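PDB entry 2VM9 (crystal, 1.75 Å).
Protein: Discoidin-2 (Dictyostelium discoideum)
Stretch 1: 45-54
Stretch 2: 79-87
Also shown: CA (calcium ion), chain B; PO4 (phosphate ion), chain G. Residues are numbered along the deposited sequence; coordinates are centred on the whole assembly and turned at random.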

# COMPACT_ATOMS: atom_id res chain seq x y z
N ARG A 45 21.73 24.31 -27.69
CA ARG A 45 22.15 23.45 -26.60
C ARG A 45 21.22 22.25 -26.54
O ARG A 45 20.06 22.34 -26.95
CB ARG A 45 22.13 24.21 -25.26
CG ARG A 45 20.73 24.69 -24.80
CD ARG A 45 20.82 25.44 -23.44
NE ARG A 45 19.55 26.11 -23.16
CZ ARG A 45 18.56 25.56 -22.44
NH1 ARG A 45 18.72 24.34 -21.93
NH2 ARG A 45 17.43 26.22 -22.25
N PHE A 46 21.73 21.14 -26.05
CA PHE A 46 20.96 19.90 -25.95
C PHE A 46 20.62 19.66 -24.49
O PHE A 46 21.50 19.42 -23.66
CB PHE A 46 21.79 18.74 -26.51
CG PHE A 46 21.02 17.46 -26.59
CD1 PHE A 46 19.92 17.36 -27.42
CD2 PHE A 46 21.40 16.36 -25.81
CE1 PHE A 46 19.18 16.19 -27.49
CE2 PHE A 46 20.66 15.18 -25.89
CZ PHE A 46 19.57 15.09 -26.73
N ASP A 47 19.33 19.73 -24.18
CA ASP A 47 18.86 19.52 -22.81
C ASP A 47 18.22 18.13 -22.63
O ASP A 47 17.61 17.84 -21.58
CB ASP A 47 17.92 20.63 -22.36
CG ASP A 47 16.72 20.86 -23.30
OD1 ASP A 47 16.73 20.35 -24.44
OD2 ASP A 47 15.78 21.58 -22.89
N GLY A 48 18.37 17.28 -23.64
CA GLY A 48 17.83 15.93 -23.61
C GLY A 48 16.86 15.69 -24.74
O GLY A 48 16.24 16.63 -25.26
N SER A 49 16.72 14.42 -25.15
CA SER A 49 15.76 14.05 -26.17
C SER A 49 14.36 14.18 -25.58
O SER A 49 14.13 13.94 -24.36
CB SER A 49 15.98 12.60 -26.59
OG SER A 49 16.01 11.74 -25.47
N GLU A 50 13.42 14.55 -26.43
CA GLU A 50 12.01 14.53 -26.06
C GLU A 50 11.48 13.10 -26.25
O GLU A 50 10.60 12.83 -27.10
CB GLU A 50 11.26 15.57 -26.88
CG GLU A 50 11.73 16.99 -26.51
CD GLU A 50 11.09 18.08 -27.35
OE1 GLU A 50 10.62 17.77 -28.45
OE2 GLU A 50 11.07 19.23 -26.90
N SER A 51 12.07 12.17 -25.51
CA SER A 51 11.76 10.74 -25.60
C SER A 51 12.70 10.00 -24.65
O SER A 51 13.77 10.51 -24.29
CB SER A 51 12.04 10.18 -27.02
OG SER A 51 13.45 10.31 -27.37
N TRP A 52 12.32 8.78 -24.28
CA TRP A 52 13.37 7.81 -23.93
C TRP A 52 13.92 7.32 -25.28
O TRP A 52 13.14 7.06 -26.21
CB TRP A 52 12.76 6.61 -23.20
CG TRP A 52 13.67 5.40 -23.22
CD1 TRP A 52 14.91 5.30 -22.63
CD2 TRP A 52 13.41 4.13 -23.83
NE1 TRP A 52 15.43 4.05 -22.84
CE2 TRP A 52 14.54 3.31 -23.58
CE3 TRP A 52 12.33 3.61 -24.56
CZ2 TRP A 52 14.62 1.97 -24.02
CZ3 TRP A 52 12.42 2.27 -25.03
CH2 TRP A 52 13.55 1.48 -24.75
N SER A 53 15.24 7.16 -25.37
CA SER A 53 15.82 6.49 -26.57
C SER A 53 16.79 5.41 -26.09
O SER A 53 17.68 5.69 -25.26
CB SER A 53 16.57 7.50 -27.45
OG SER A 53 15.72 8.55 -27.90
N SER A 54 16.64 4.19 -26.63
CA SER A 54 17.50 3.08 -26.20
C SER A 54 18.95 3.31 -26.66
O SER A 54 19.23 4.19 -27.47
CB SER A 54 16.99 1.74 -26.76
OG SER A 54 17.27 1.67 -28.14
CA CA B . 15.48 20.68 -26.55
P PO4 G . 20.65 13.20 -30.33
O1 PO4 G . 21.03 12.72 -31.72
O2 PO4 G . 19.65 12.36 -29.76
O3 PO4 G . 20.14 14.63 -30.47
O4 PO4 G . 21.90 13.28 -29.49
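Stretch 2, residues 79-87: QGRGDHDQW

The closest backbone contact is made by loop residues of both stretches; stretch 1 has a short strand at Trp52 and Ser53, but neither residue takes part in a hydrogen bond between the stretches. The register is fixed by two close CA pairs, Glu50 with Gly82 at 4.8 Å and Ser51 with Arg81 at 4.9 Å. As the numbering rises in one stretch it falls in the other, so the chains run locally antiparallel. The contact is small, 322 Å² summed over both sides, and Glu50, Arg81 and Asp83 cover most of it.

Glu50 is gripped through its backbone. Gly82 N donates to Glu50 O (2.9 Å, 169°), and Glu50 N donates to Asp83 OD1 (2.8 Å, 162°); both angles are near linear. The same carbonyl also receives a CA-H...O contact, with Arg81 CA 3.4 Å from Glu50 O. Gly82 suits this close approach: an ideal CB there would lie 2.3 Å from Glu50 OE1, a clash.

Asp83, with chi1 at 60° (p) and CA-to-CB directed toward stretch 1, shares its carboxylate between Glu50 and Arg81. Arg81 NE meets Asp83 OD1 at 2.8 Å (174°) and Arg81 NH2 meets Asp83 OD2 at 2.8 Å (159°), a two-pronged salt bridge within stretch 2. Glu50 OE1 lies 4.3 Å from Asp83 OD1, two like charges close together, while the Asp83 carboxylate is itself paired with Arg81.

The CA-to-CB bond of Arg81 points sideways to stretch 1, and the chain is fully extended, chi1 to chi3 all t. Ser49 CB covers one face of its guanidinium, 3.4 Å from Arg81 NH2, while Phe46 CE1 approaches at the edge, 4.0 Å from that nitrogen. Nearer the backbone of Arg81, Ser51 OG sits 3.3 Å from Arg81 CD. The phosphate, probably from the crystallisation liquor, accepts from Arg81 NH1 and NH2 at its O2 (2.9 and 2.8 Å).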

# COMPACT_ATOMS: atom_id res chain seq x y z
N GLN A 79 3.81 7.67 -28.22
CA GLN A 79 4.09 8.77 -29.08
C GLN A 79 5.55 8.59 -29.50
O GLN A 79 6.35 7.93 -28.81
CB GLN A 79 3.88 10.02 -28.24
CG GLN A 79 3.89 11.33 -28.89
CD GLN A 79 3.57 12.41 -27.86
OE1 GLN A 79 4.00 12.30 -26.70
NE2 GLN A 79 2.84 13.44 -28.26
N GLY A 80 5.91 9.18 -30.63
CA GLY A 80 7.30 9.16 -31.01
C GLY A 80 8.10 10.24 -30.27
O GLY A 80 7.66 10.83 -29.26
N ARG A 81 9.29 10.46 -30.79
CA ARG A 81 10.22 11.43 -30.21
C ARG A 81 9.90 12.84 -30.68
O ARG A 81 9.71 13.07 -31.88
CB ARG A 81 11.66 11.05 -30.61
CG ARG A 81 12.70 12.05 -30.17
CD ARG A 81 14.13 11.50 -30.34
NE ARG A 81 15.06 12.57 -30.00
CZ ARG A 81 16.38 12.48 -30.01
NH1 ARG A 81 16.96 11.32 -30.33
NH2 ARG A 81 17.11 13.55 -29.68
N GLY A 82 9.89 13.80 -29.75
CA GLY A 82 9.48 15.17 -30.13
C GLY A 82 10.43 15.94 -31.04
O GLY A 82 9.98 16.73 -31.88
N ASP A 83 11.74 15.70 -30.91
CA ASP A 83 12.76 16.57 -31.49
C ASP A 83 13.56 15.95 -32.65
O ASP A 83 14.45 16.61 -33.22
CB ASP A 83 13.72 17.06 -30.40
CG ASP A 83 14.45 15.93 -29.70
OD1 ASP A 83 13.79 14.98 -29.22
OD2 ASP A 83 15.68 16.00 -29.63
N HIS A 84 13.27 14.70 -32.99
CA HIS A 84 13.91 14.03 -34.16
C HIS A 84 12.98 12.96 -34.71
O HIS A 84 12.08 12.54 -34.01
CB HIS A 84 15.27 13.42 -33.81
CG HIS A 84 16.34 14.45 -33.73
ND1 HIS A 84 16.67 15.26 -34.80
CD2 HIS A 84 17.12 14.86 -32.69
CE1 HIS A 84 17.63 16.10 -34.43
NE2 HIS A 84 17.91 15.88 -33.16
N ASP A 85 13.21 12.54 -35.95
CA ASP A 85 12.31 11.62 -36.64
C ASP A 85 12.57 10.18 -36.21
O ASP A 85 13.10 9.38 -36.99
CB ASP A 85 12.48 11.75 -38.16
CG ASP A 85 11.95 13.07 -38.70
OD1 ASP A 85 11.20 13.79 -38.01
OD2 ASP A 85 12.25 13.34 -39.87
N GLN A 86 12.20 9.87 -34.97
CA GLN A 86 12.37 8.51 -34.43
C GLN A 86 11.09 8.18 -33.72
O GLN A 86 10.53 9.04 -33.01
CB GLN A 86 13.51 8.48 -33.41
CG GLN A 86 14.85 8.84 -34.01
CD GLN A 86 15.90 9.15 -32.97
OE1 GLN A 86 15.66 9.13 -31.75
NE2 GLN A 86 17.10 9.45 -33.45
N TRP A 87 10.61 6.95 -33.88
CA TRP A 87 9.39 6.53 -33.21
C TRP A 87 9.27 5.00 -33.25
O TRP A 87 9.81 4.35 -34.16
CB TRP A 87 8.11 7.19 -33.81
CG TRP A 87 7.98 7.12 -35.32
CD1 TRP A 87 7.48 6.07 -36.07
CD2 TRP A 87 8.30 8.16 -36.25
NE1 TRP A 87 7.46 6.41 -37.41
CE2 TRP A 87 7.97 7.68 -37.55
CE3 TRP A 87 8.83 9.46 -36.10
CZ2 TRP A 87 8.20 8.45 -38.71
CZ3 TRP A 87 9.02 10.25 -37.26
CH2 TRP A 87 8.69 9.72 -38.55
O HOH W 1 17.36 22.72 -26.37
O HOH W 2 16.81 18.73 -27.08
O HOH W 3 13.74 19.94 -27.87
O HOH W 4 16.44 20.99 -28.83